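Local coordinates for GCN5-related N-acetyltransferase (Anabaena variabilis, PDB 2OZG), which binds coenzyme A and, as a member of the GCN5-related N-acetyltransferase family, probably acetylates amino groups, perhaps those of aminoglycosides, at residues 20-25 and 57-62; 26-31 and 36-41; 234-237 and 241-244; 259-262 and 266-269; 314-317 and 321-324. All blocks are in the same frame, centred on the assembly; numbering follows the deposited sequence.

From the N terminus, interaction 1 comes first: helix 20-30 is brought against the start of strand 58-72, closing a loop of about thirty residues. Interaction 2 is nested inside that loop. It folds helix 37-45 back on the second half of the same helix 20-30, and the two contacts touch through Gly24 and Ser38. Further along, in the second acetyltransferase range, interactions 3 and 4 follow in series, each closing a short turn. Trp234 of strand 227-236 bonds Lys262 of the neighbouring strand 258-263, and Val242 of helix 239-250 packs on Leu269 of the loop after that strand. Interaction 5 stands apart in the sterol carrier protein-like part, closing the connection between strands 308-315 and 324-331.

Interaction 1: 20-25 and 57-62; sequences IQQLGN and QKVAGG
Helix 20-25 passes over strand 58-62 with the axes 8.2 Å apart and 64° between their directions, so that Leu23 comes down on the Gly61-Gly62 peptide while Gln22 reaches Val59. Leu23 does the deeper work. With CG anti to the backbone N (chi1 176°), it sends CD1 onto bare backbone: the methyl lies 3.5 Å from Gly62 N and 3.6 Å from Gly61 C. Gly62 has no side chain on the side facing the helix, so the methyl rests directly on the peptide. The preceding residue, Gln22, has a bent chain that lays its amide end obliquely across a branch of Val59, with Gln22 CD 4.0 Å from Val59 CG2. Gln22 lies at the exposed margin, over the buried Val59, and everything that meets here does so by van der Waals packing. Gly61 also belongs to a classic beta bulge, since it and Ala60 both face Ile53 of strand 50-55, and its extended backbone angles suit glycine. Leu23 continues onto Phe50 and Val52, and Val59 onto Val52 and Tyr54, so the helix covers strands 50-55 and 58-72 together. On its other edge the strand pairs, through Gly62 and Gly86, with strand 75-87, which carries the coenzyme A-binding Val85 and Ile87.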
# COMPACT_ATOMS: atom_id res chain seq x y z
N ILE A 20 -19.24 -12.20 -37.55
CA ILE A 20 -18.20 -11.32 -36.96
C ILE A 20 -18.68 -10.49 -35.74
O ILE A 20 -17.89 -10.12 -34.87
CB ILE A 20 -17.57 -10.36 -38.04
CG1 ILE A 20 -16.28 -9.71 -37.55
CG2 ILE A 20 -18.59 -9.30 -38.48
CD1 ILE A 20 -15.24 -10.72 -36.98
N GLN A 21 -19.96 -10.20 -35.68
CA GLN A 21 -20.47 -9.50 -34.50
C GLN A 21 -20.51 -10.39 -33.27
O GLN A 21 -20.26 -9.89 -32.18
CB GLN A 21 -21.88 -9.03 -34.70
CG GLN A 21 -22.01 -7.82 -35.55
CD GLN A 21 -23.44 -7.52 -35.83
OE1 GLN A 21 -23.95 -6.48 -35.42
NE2 GLN A 21 -24.14 -8.46 -36.48
N GLN A 22 -20.96 -11.64 -33.45
CA GLN A 22 -20.98 -12.59 -32.37
C GLN A 22 -19.56 -12.75 -31.93
O GLN A 22 -19.33 -12.73 -30.75
CB GLN A 22 -21.49 -13.96 -32.77
CG GLN A 22 -22.98 -14.10 -32.87
CD GLN A 22 -23.41 -14.98 -34.02
OE1 GLN A 22 -23.37 -14.56 -35.17
NE2 GLN A 22 -23.84 -16.19 -33.71
N LEU A 23 -18.61 -12.95 -32.85
CA LEU A 23 -17.21 -13.15 -32.42
C LEU A 23 -16.72 -11.93 -31.67
O LEU A 23 -16.07 -12.03 -30.65
CB LEU A 23 -16.31 -13.46 -33.62
CG LEU A 23 -14.82 -13.62 -33.34
CD1 LEU A 23 -14.50 -14.81 -32.38
CD2 LEU A 23 -14.03 -13.77 -34.65
N GLY A 24 -17.02 -10.75 -32.20
CA GLY A 24 -16.61 -9.50 -31.58
C GLY A 24 -17.12 -9.40 -30.17
O GLY A 24 -16.39 -8.94 -29.32
N ASN A 25 -18.36 -9.85 -29.94
CA ASN A 25 -18.93 -9.93 -28.59
C ASN A 25 -18.18 -10.91 -27.71
O ASN A 25 -17.95 -10.64 -26.54
CB ASN A 25 -20.35 -10.42 -28.66
CG ASN A 25 -21.27 -9.39 -29.11
OD1 ASN A 25 -20.91 -8.21 -29.19
ND2 ASN A 25 -22.48 -9.81 -29.45
N GLN A 57 -24.09 -25.74 -34.12
CA GLN A 57 -24.38 -24.61 -34.98
C GLN A 57 -24.09 -23.27 -34.32
O GLN A 57 -24.50 -22.22 -34.85
CB GLN A 57 -25.87 -24.62 -35.39
CG GLN A 57 -26.50 -25.99 -35.72
CD GLN A 57 -25.81 -26.72 -36.84
OE1 GLN A 57 -24.63 -27.07 -36.76
NE2 GLN A 57 -26.56 -27.00 -37.90
N LYS A 58 -23.43 -23.27 -33.17
CA LYS A 58 -23.18 -22.02 -32.46
C LYS A 58 -21.72 -21.57 -32.55
O LYS A 58 -20.82 -22.39 -32.64
CB LYS A 58 -23.65 -22.12 -31.00
CG LYS A 58 -25.17 -22.45 -30.86
CD LYS A 58 -25.70 -22.10 -29.44
CE LYS A 58 -27.21 -22.36 -29.28
N VAL A 59 -21.51 -20.25 -32.54
CA VAL A 59 -20.18 -19.69 -32.65
C VAL A 59 -19.59 -19.86 -31.28
O VAL A 59 -20.12 -19.34 -30.28
CB VAL A 59 -20.22 -18.21 -33.03
CG1 VAL A 59 -18.80 -17.58 -32.97
CG2 VAL A 59 -20.82 -18.05 -34.43
N ALA A 60 -18.48 -20.58 -31.20
CA ALA A 60 -17.88 -20.87 -29.88
C ALA A 60 -16.73 -19.96 -29.53
O ALA A 60 -16.38 -19.77 -28.35
CB ALA A 60 -17.42 -22.33 -29.84
N GLY A 61 -16.08 -19.43 -30.55
CA GLY A 61 -14.95 -18.61 -30.32
C GLY A 61 -14.19 -18.36 -31.60
O GLY A 61 -14.69 -18.65 -32.70
N GLY A 62 -12.98 -17.84 -31.45
CA GLY A 62 -12.18 -17.51 -32.59
C GLY A 62 -10.88 -16.83 -32.28
O GLY A 62 -10.46 -16.72 -31.15

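Interaction 2: 26-31 and 36-41; sequences ILEQCF and GDSEIY. With COA (coenzyme A), chain C.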
# COMPACT_ATOMS: atom_id res chain seq x y z
N ILE A 26 -17.85 -12.06 -28.28
CA ILE A 26 -17.10 -13.06 -27.52
C ILE A 26 -15.75 -12.48 -27.15
O ILE A 26 -15.29 -12.63 -26.00
CB ILE A 26 -16.89 -14.37 -28.31
CG1 ILE A 26 -18.20 -15.11 -28.43
CG2 ILE A 26 -15.87 -15.24 -27.63
CD1 ILE A 26 -18.14 -16.26 -29.38
N LEU A 27 -15.11 -11.80 -28.11
CA LEU A 27 -13.80 -11.17 -27.85
C LEU A 27 -13.89 -10.08 -26.77
O LEU A 27 -13.04 -10.02 -25.90
CB LEU A 27 -13.18 -10.64 -29.15
CG LEU A 27 -12.82 -11.74 -30.17
CD1 LEU A 27 -11.89 -11.15 -31.26
CD2 LEU A 27 -12.16 -13.03 -29.59
N GLU A 28 -14.93 -9.25 -26.79
CA GLU A 28 -15.13 -8.27 -25.72
C GLU A 28 -15.22 -8.90 -24.32
O GLU A 28 -14.67 -8.38 -23.32
CB GLU A 28 -16.39 -7.47 -25.92
CG GLU A 28 -16.26 -6.49 -26.97
CD GLU A 28 -17.46 -5.57 -27.10
OE1 GLU A 28 -18.34 -5.55 -26.18
OE2 GLU A 28 -17.48 -4.84 -28.14
N GLN A 29 -15.92 -10.00 -24.26
CA GLN A 29 -16.08 -10.71 -23.01
C GLN A 29 -14.76 -11.33 -22.59
O GLN A 29 -14.31 -11.13 -21.48
CB GLN A 29 -17.17 -11.76 -23.13
CG GLN A 29 -17.34 -12.66 -21.92
CD GLN A 29 -18.67 -13.41 -22.00
OE1 GLN A 29 -19.33 -13.38 -23.04
NE2 GLN A 29 -19.07 -14.05 -20.92
N CYS A 30 -14.15 -12.09 -23.48
CA CYS A 30 -12.89 -12.74 -23.18
C CYS A 30 -11.80 -11.81 -22.67
O CYS A 30 -11.15 -12.11 -21.68
CB CYS A 30 -12.38 -13.48 -24.40
SG CYS A 30 -13.30 -14.93 -24.81
N PHE A 31 -11.61 -10.69 -23.34
CA PHE A 31 -10.57 -9.76 -23.00
C PHE A 31 -10.96 -8.61 -22.12
O PHE A 31 -10.18 -7.72 -21.92
CB PHE A 31 -9.92 -9.32 -24.31
CG PHE A 31 -9.30 -10.47 -24.99
CD1 PHE A 31 -8.16 -11.03 -24.44
CD2 PHE A 31 -9.89 -11.07 -26.06
CE1 PHE A 31 -7.60 -12.12 -24.99
CE2 PHE A 31 -9.33 -12.17 -26.62
CZ PHE A 31 -8.19 -12.71 -26.08
N GLY A 36 -18.33 -2.17 -26.90
CA GLY A 36 -18.04 -1.74 -28.28
C GLY A 36 -16.60 -1.49 -28.72
O GLY A 36 -16.38 -1.14 -29.88
N ASP A 37 -15.60 -1.64 -27.83
CA ASP A 37 -14.18 -1.41 -28.23
C ASP A 37 -13.65 -2.51 -29.14
O ASP A 37 -12.64 -2.36 -29.77
CB ASP A 37 -13.25 -1.26 -27.03
CG ASP A 37 -13.44 0.06 -26.32
OD1 ASP A 37 -14.43 0.79 -26.62
OD2 ASP A 37 -12.60 0.37 -25.45
N SER A 38 -14.37 -3.62 -29.19
CA SER A 38 -14.10 -4.68 -30.11
C SER A 38 -14.30 -4.30 -31.57
O SER A 38 -13.63 -4.85 -32.41
CB SER A 38 -15.03 -5.83 -29.74
OG SER A 38 -15.00 -6.86 -30.69
N GLU A 39 -15.22 -3.39 -31.90
CA GLU A 39 -15.43 -2.98 -33.30
C GLU A 39 -14.18 -2.33 -33.89
O GLU A 39 -13.74 -2.64 -35.00
CB GLU A 39 -16.57 -1.94 -33.44
CG GLU A 39 -17.97 -2.36 -33.01
N ILE A 40 -13.63 -1.39 -33.15
CA ILE A 40 -12.42 -0.68 -33.56
C ILE A 40 -11.29 -1.67 -33.78
O ILE A 40 -10.53 -1.57 -34.73
CB ILE A 40 -11.98 0.32 -32.45
CG1 ILE A 40 -13.03 1.40 -32.28
CG2 ILE A 40 -10.62 0.94 -32.80
CD1 ILE A 40 -12.97 2.08 -30.94
N TYR A 41 -11.18 -2.62 -32.86
CA TYR A 41 -10.13 -3.64 -32.89
C TYR A 41 -10.27 -4.53 -34.10
O TYR A 41 -9.30 -4.71 -34.87
CB TYR A 41 -10.20 -4.47 -31.61
CG TYR A 41 -9.14 -5.56 -31.55
CD1 TYR A 41 -7.79 -5.26 -31.39
CD2 TYR A 41 -9.49 -6.91 -31.63
CE1 TYR A 41 -6.82 -6.25 -31.36
CE2 TYR A 41 -8.53 -7.92 -31.59
CZ TYR A 41 -7.19 -7.59 -31.46
OH TYR A 41 -6.25 -8.63 -31.38
N1A COA C . -4.98 -22.08 -17.82
C2A COA C . -4.19 -23.13 -18.11
N3A COA C . -4.50 -24.03 -19.07
C4A COA C . -5.65 -23.87 -19.77
C5A COA C . -6.51 -22.81 -19.50
C6A COA C . -6.14 -21.90 -18.49
N6A COA C . -6.89 -20.83 -18.15
N7A COA C . -7.55 -22.94 -20.35
C8A COA C . -7.35 -24.05 -21.12
N9A COA C . -6.18 -24.60 -20.75
C1B COA C . -5.50 -25.83 -21.28
C2B COA C . -6.11 -27.10 -20.71
O2B COA C . -5.55 -27.48 -19.43
C3B COA C . -5.88 -28.11 -21.84
O3B COA C . -4.73 -28.93 -21.62
P3B COA C . -4.90 -30.45 -21.04
O7A COA C . -5.37 -31.24 -22.24
O8A COA C . -3.52 -30.77 -20.48
O9A COA C . -5.99 -30.37 -19.97
C4B COA C . -5.72 -27.28 -23.11
O4B COA C . -5.57 -25.91 -22.71
C5B COA C . -6.91 -27.43 -24.06
O5B COA C . -8.08 -26.89 -23.42
P1A COA C . -9.37 -26.32 -24.24
O1A COA C . -9.13 -26.45 -25.72
O2A COA C . -10.61 -26.97 -23.63
O3A COA C . -9.38 -24.75 -23.78
P2A COA C . -10.72 -23.83 -23.61
O4A COA C . -11.62 -24.17 -24.80
O5A COA C . -11.27 -24.07 -22.20
O6A COA C . -10.10 -22.29 -23.74
CBP COA C . -9.59 -19.87 -23.06
CCP COA C . -10.47 -21.13 -22.94
CDP COA C . -9.07 -19.85 -24.49
CEP COA C . -8.36 -20.14 -22.19
CAP COA C . -10.46 -18.58 -22.70
OAP COA C . -10.89 -17.83 -23.89
C9P COA C . -10.03 -17.50 -21.67
O9P COA C . -10.19 -17.67 -20.34
N8P COA C . -9.55 -16.28 -21.99
C7P COA C . -9.19 -15.58 -23.22
C6P COA C . -7.74 -15.23 -22.94
C5P COA C . -6.81 -16.19 -23.66
O5P COA C . -6.97 -17.41 -23.60
N4P COA C . -5.78 -15.66 -24.35
C3P COA C . -4.76 -16.39 -25.09
C2P COA C . -3.93 -15.32 -25.77
S1P COA C . -4.89 -14.51 -27.12
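Leu27 and Glu28 lean on Ser38 where the first two helices of the GNAT fold turn a corner, helix 26-30 and helix 37-41 running at 112° to each other. Leu27 touches lightly, its CB 4.5 Å from Ser38 OG, and its side chain also packs on Ala84 of strand 75-87. Glu28 carries most of the contact. Its CG lies beside the backbone N (chi1 -74°) and the chain runs straight out from there, taking the carboxylate to the N-terminal end of the second helix. CG lies against Ser38 CB, modelled closer than is comfortable. At the tip, Glu28 OE1 accepts a weak hydrogen bond of 3.5 Å from Gly36 N, while Glu28 OE2 lies nearer, 3.1 Å from Gly36 N. The hydroxyl of Ser38 is occupied elsewhere, hydrogen-bonded to Gly24 O one turn earlier in the first helix, which ties the two helices a second time. Gln29 faces the second subunit, where its NE2 bonds Tyr204 OH of that neighbouring chain. The end of the helix then lines the coenzyme A pocket. Cys30 SG stands 3.9 Å from OAP of the cofactor, which is also hydrogen-bonded by the backbone N atoms of Ile87, Gly93, Gly95, Ala97 and Ile98. Phe31 meets the pantetheine arm obliquely: CE1 is 3.7 Å from C6P, and CZ lies 3.9 Å from the thiol sulfur S1P.

Interaction 3: 234-237 and 241-244; sequences WVTL and AVQS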
# COMPACT_ATOMS: atom_id res chain seq x y z
N TRP A 234 10.01 3.17 -30.13
CA TRP A 234 11.14 4.06 -30.29
C TRP A 234 12.11 3.37 -31.22
O TRP A 234 12.11 2.13 -31.31
CB TRP A 234 11.81 4.38 -28.93
CG TRP A 234 12.24 3.09 -28.16
CD1 TRP A 234 11.50 2.43 -27.27
CD2 TRP A 234 13.48 2.37 -28.27
NE1 TRP A 234 12.18 1.36 -26.80
CE2 TRP A 234 13.39 1.29 -27.43
CE3 TRP A 234 14.62 2.52 -29.05
CZ2 TRP A 234 14.41 0.36 -27.31
CZ3 TRP A 234 15.61 1.62 -28.95
CH2 TRP A 234 15.51 0.52 -28.10
N VAL A 235 12.94 4.20 -31.87
CA VAL A 235 14.04 3.75 -32.68
C VAL A 235 15.27 4.64 -32.42
O VAL A 235 15.16 5.87 -32.35
CB VAL A 235 13.68 3.69 -34.20
CG1 VAL A 235 14.93 3.64 -35.08
CG2 VAL A 235 12.77 2.51 -34.49
N THR A 236 16.44 4.00 -32.25
CA THR A 236 17.74 4.71 -32.09
C THR A 236 18.76 3.94 -32.92
O THR A 236 19.12 2.78 -32.61
CB THR A 236 18.19 4.85 -30.61
OG1 THR A 236 18.28 3.57 -30.00
CG2 THR A 236 17.15 5.64 -29.83
N LEU A 237 19.18 4.55 -34.03
CA LEU A 237 20.10 3.86 -34.95
C LEU A 237 21.57 4.14 -34.67
O LEU A 237 22.43 3.40 -35.14
CB LEU A 237 19.80 4.17 -36.41
CG LEU A 237 18.40 3.82 -36.91
CD1 LEU A 237 18.26 4.23 -38.37
CD2 LEU A 237 18.13 2.34 -36.73
N ALA A 241 21.61 9.43 -31.54
CA ALA A 241 20.16 9.28 -31.36
C ALA A 241 19.87 8.83 -29.95
O ALA A 241 18.92 9.29 -29.36
CB ALA A 241 19.56 8.32 -32.37
N VAL A 242 20.72 7.94 -29.40
CA VAL A 242 20.53 7.49 -28.02
C VAL A 242 20.70 8.62 -27.02
O VAL A 242 19.84 8.80 -26.16
CB VAL A 242 21.42 6.27 -27.60
CG1 VAL A 242 21.10 5.87 -26.16
CG2 VAL A 242 21.21 5.07 -28.51
N GLN A 243 21.75 9.43 -27.14
CA GLN A 243 21.96 10.58 -26.23
C GLN A 243 20.81 11.58 -26.31
O GLN A 243 20.36 12.17 -25.30
CB GLN A 243 23.26 11.31 -26.54
CG GLN A 243 24.52 10.51 -26.33
CD GLN A 243 24.77 10.02 -24.86
OE1 GLN A 243 24.16 10.50 -23.90
NE2 GLN A 243 25.72 9.07 -24.69
N SER A 244 20.32 11.76 -27.52
CA SER A 244 19.24 12.68 -27.81
C SER A 244 17.92 12.20 -27.22
O SER A 244 17.14 12.95 -26.68
CB SER A 244 19.19 12.92 -29.33
OG SER A 244 20.35 13.67 -29.78
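Ser244 OG, gripped by both Pro240 O and Leu154 N, steadies the first turns of the helix whose Ala241 and Val242 meet Thr236 of the preceding strand. Across the contact itself the touching is apolar. Thr236 CB faces Ala241 CB at 4.1 Å, while the CG2 methyl of Val242 slips in beside it, 3.7 Å from the same Thr236 CB. The threonine oxygen sits between the backbone N and the carbonyl carbon (chi1 58°), a rotation that sets OG1 against this valine methyl, 3.6 Å from Val242 CG2. OG1 is buried there and has no polar partner in the model. The strand is fixed by bonds of its own: Thr236 N hydrogen-bonds Gln174 OE1 of helix 165-177, and two residues earlier Trp234 NE1 bonds Lys262 O. Ala241 fills the angle between strand and helix, also lying on Gln213 and Ile206 of neighbouring strands. Strand 227-236, helix 239-250 and strand 258-263, the last parallel to the first and next to it in the sheet, form a beta-alpha-beta unit, and this tight turn is its first strand-to-helix corner, in the second acetyltransferase domain.

Interaction 4: 259-262 and 266-269; sequences VTWK and IDAL
Trp261 reaches from its strand to Asp267 and Leu269 with the indole alone, and the close part of the contact gathers round the indole nitrogen. NE1 points at Asp267 OD1, which lies in the ring plane at its edge; the bond from Trp261 NE1 to Asp267 OD1 is straight (163°) but weak at 3.5 Å. The carboxylate stands 68° to the ring, and its other oxygen, Asp267 OD2, rests 3.8 Å from CZ2 of Trp261. Leu269 slides past in the opposite direction, with its CD1 3.7 Å from Trp261 NE1. The aspartate is held from strand and loop alike: Ser263 OG at the end of the strand is the strongest partner of OD1, and Thr270 N of the loop bonds OD2. Away from the indole the contact is loose. The backbones stay well apart, even the nearest CA atoms, those of Trp261 and Leu269, being 10.3 Å from each other, and the partly exposed Lys262 turns from the loop toward Ile393 O. The third subunit covers the loop, its Phe360 packing on Ala268 and its Arg285 bonding Asp267 O. Asp267 OD1 and Leu269 N form a weak Asx turn in the loop that follows strand 258-263, and the loop lies against a cluster of tryptophans, Trp140, Trp234, Trp246 and Trp261, in which Trp246 meets Trp261 edge-to-face.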
# COMPACT_ATOMS: atom_id res chain seq x y z
N VAL A 259 8.95 7.45 -16.38
CA VAL A 259 8.90 7.12 -17.78
C VAL A 259 9.02 5.60 -17.92
O VAL A 259 9.82 4.94 -17.19
CB VAL A 259 10.07 7.73 -18.59
CG1 VAL A 259 10.02 7.23 -20.04
CG2 VAL A 259 10.05 9.24 -18.55
N THR A 260 8.22 5.04 -18.83
CA THR A 260 8.34 3.63 -19.18
C THR A 260 8.62 3.46 -20.67
O THR A 260 8.24 4.29 -21.51
CB THR A 260 7.04 2.82 -18.90
OG1 THR A 260 5.99 3.28 -19.78
CG2 THR A 260 6.58 2.99 -17.49
N TRP A 261 9.36 2.41 -20.98
CA TRP A 261 9.62 2.02 -22.36
C TRP A 261 9.78 0.52 -22.45
O TRP A 261 10.15 -0.15 -21.45
CB TRP A 261 10.86 2.73 -22.92
CG TRP A 261 12.17 2.24 -22.46
CD1 TRP A 261 13.05 1.52 -23.20
CD2 TRP A 261 12.82 2.43 -21.16
NE1 TRP A 261 14.18 1.25 -22.46
CE2 TRP A 261 14.05 1.75 -21.21
CE3 TRP A 261 12.46 3.07 -19.96
CZ2 TRP A 261 14.96 1.76 -20.13
CZ3 TRP A 261 13.33 3.04 -18.91
CH2 TRP A 261 14.55 2.39 -18.99
N LYS A 262 9.64 -0.00 -23.66
CA LYS A 262 9.84 -1.45 -23.89
C LYS A 262 11.20 -1.67 -24.55
O LYS A 262 11.59 -0.94 -25.42
CB LYS A 262 8.72 -2.02 -24.75
CG LYS A 262 7.39 -1.92 -24.00
CD LYS A 262 6.22 -2.53 -24.79
CE LYS A 262 6.32 -4.03 -24.89
NZ LYS A 262 5.12 -4.49 -25.65
N ILE A 266 17.91 -7.48 -21.25
CA ILE A 266 19.21 -6.91 -21.02
C ILE A 266 19.27 -5.61 -21.83
O ILE A 266 19.91 -5.53 -22.86
CB ILE A 266 20.37 -7.86 -21.45
CG1 ILE A 266 20.17 -9.22 -20.83
CG2 ILE A 266 21.71 -7.27 -20.93
CD1 ILE A 266 20.46 -9.21 -19.40
N ASP A 267 18.57 -4.61 -21.36
CA ASP A 267 18.48 -3.38 -22.09
C ASP A 267 19.83 -2.62 -22.17
O ASP A 267 20.46 -2.37 -21.17
CB ASP A 267 17.41 -2.51 -21.45
CG ASP A 267 17.50 -1.06 -21.86
OD1 ASP A 267 17.03 -0.71 -22.94
OD2 ASP A 267 18.02 -0.25 -21.05
N ALA A 268 20.18 -2.18 -23.37
CA ALA A 268 21.40 -1.44 -23.61
C ALA A 268 21.29 0.09 -23.37
O ALA A 268 22.31 0.76 -23.11
CB ALA A 268 21.87 -1.72 -25.04
N LEU A 269 20.08 0.65 -23.49
CA LEU A 269 19.89 2.07 -23.31
C LEU A 269 20.29 2.51 -21.90
O LEU A 269 20.86 3.58 -21.72
CB LEU A 269 18.43 2.47 -23.57
CG LEU A 269 17.79 2.27 -24.96
CD1 LEU A 269 16.43 2.91 -24.94
CD2 LEU A 269 18.58 2.82 -26.08

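Interaction 5: 314-317 and 321-324; sequences VQDD and TNQG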
# COMPACT_ATOMS: atom_id res chain seq x y z
N VAL A 314 13.76 -34.57 -35.18
CA VAL A 314 12.66 -33.80 -34.62
C VAL A 314 11.36 -34.61 -34.46
O VAL A 314 11.03 -35.41 -35.32
CB VAL A 314 12.35 -32.58 -35.54
CG1 VAL A 314 11.28 -31.65 -34.91
CG2 VAL A 314 13.62 -31.82 -35.86
N GLN A 315 10.68 -34.41 -33.33
CA GLN A 315 9.36 -34.98 -33.11
C GLN A 315 8.35 -33.87 -33.31
O GLN A 315 8.57 -32.75 -32.88
CB GLN A 315 9.18 -35.57 -31.70
CG GLN A 315 7.74 -36.07 -31.48
CD GLN A 315 7.47 -36.79 -30.15
OE1 GLN A 315 8.34 -37.45 -29.57
NE2 GLN A 315 6.22 -36.70 -29.69
N ASP A 316 7.26 -34.18 -34.00
CA ASP A 316 6.12 -33.24 -34.16
C ASP A 316 4.89 -34.13 -34.27
O ASP A 316 4.67 -34.79 -35.31
CB ASP A 316 6.24 -32.38 -35.41
CG ASP A 316 5.22 -31.28 -35.46
OD1 ASP A 316 4.12 -31.38 -34.87
OD2 ASP A 316 5.53 -30.26 -36.11
N ASP A 317 4.10 -34.13 -33.22
CA ASP A 317 2.93 -34.98 -33.14
C ASP A 317 1.71 -34.40 -33.90
O ASP A 317 0.68 -35.06 -33.99
CB ASP A 317 2.56 -35.21 -31.67
CG ASP A 317 2.07 -33.92 -30.98
OD1 ASP A 317 2.52 -32.82 -31.37
OD2 ASP A 317 1.27 -34.01 -30.01
N THR A 321 4.97 -33.73 -41.46
CA THR A 321 6.13 -33.38 -42.31
C THR A 321 7.36 -32.86 -41.56
O THR A 321 8.44 -32.76 -42.13
CB THR A 321 5.75 -32.32 -43.37
OG1 THR A 321 5.40 -31.10 -42.73
CG2 THR A 321 4.60 -32.83 -44.27
N ASN A 322 7.20 -32.48 -40.30
CA ASN A 322 8.28 -32.00 -39.48
C ASN A 322 8.91 -33.11 -38.59
O ASN A 322 9.91 -32.89 -37.88
CB ASN A 322 7.73 -30.95 -38.51
CG ASN A 322 7.32 -29.65 -39.19
OD1 ASN A 322 7.85 -29.28 -40.21
ND2 ASN A 322 6.39 -28.94 -38.57
N GLN A 323 8.26 -34.26 -38.58
CA GLN A 323 8.68 -35.37 -37.74
C GLN A 323 9.73 -36.14 -38.49
O GLN A 323 9.41 -36.68 -39.51
CB GLN A 323 7.47 -36.29 -37.52
CG GLN A 323 7.73 -37.62 -36.87
CD GLN A 323 7.94 -37.54 -35.39
OE1 GLN A 323 7.12 -37.00 -34.63
NE2 GLN A 323 9.03 -38.14 -34.96
N GLY A 324 10.97 -36.19 -38.02
CA GLY A 324 11.97 -37.00 -38.72
C GLY A 324 13.37 -36.45 -38.60
O GLY A 324 13.63 -35.58 -37.76
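Val314 and Gly324 form an antiparallel hydrogen-bonded pair at the mouth of a beta-hairpin connection in the sterol carrier protein-like domain, and the side chains beyond them, Asp316, Asn322 and Gln323, brace the loop. Asp316 and Asn322 cross obliquely with carboxylate and amide planes 25° apart. Asn322 ND2 gives its N-H in the amide plane to Asp316 OD2 at 2.9 Å, meeting that oxygen almost head-on. Both groups have stronger ties outside: OD2 forms a salt bridge with Arg289, and ND2 also bonds Val291 O, so a buried charge and a buried amide are satisfied together. The second oxygen, OD1, collects the backbone N atoms of Leu318 and Leu319 within the loop. Gln323 is oriented quite differently. Its chain bends at chi2 (76°) and folds back across the opposing segment, past Gln315, so that Gln323 OE1 accepts Asp316 N at 2.9 Å. The donor stands well above the amide plane, 58° out of it, rather than on a lone pair. Val314 packs its CB on Asn322 O, at 3.4 Å. Its own carbonyl oxygen is approached twice, by Gly324 N in a 2.8 Å hydrogen bond and by Gln323 CA, 3.4 Å from Val314 O, in a CA-H...O contact.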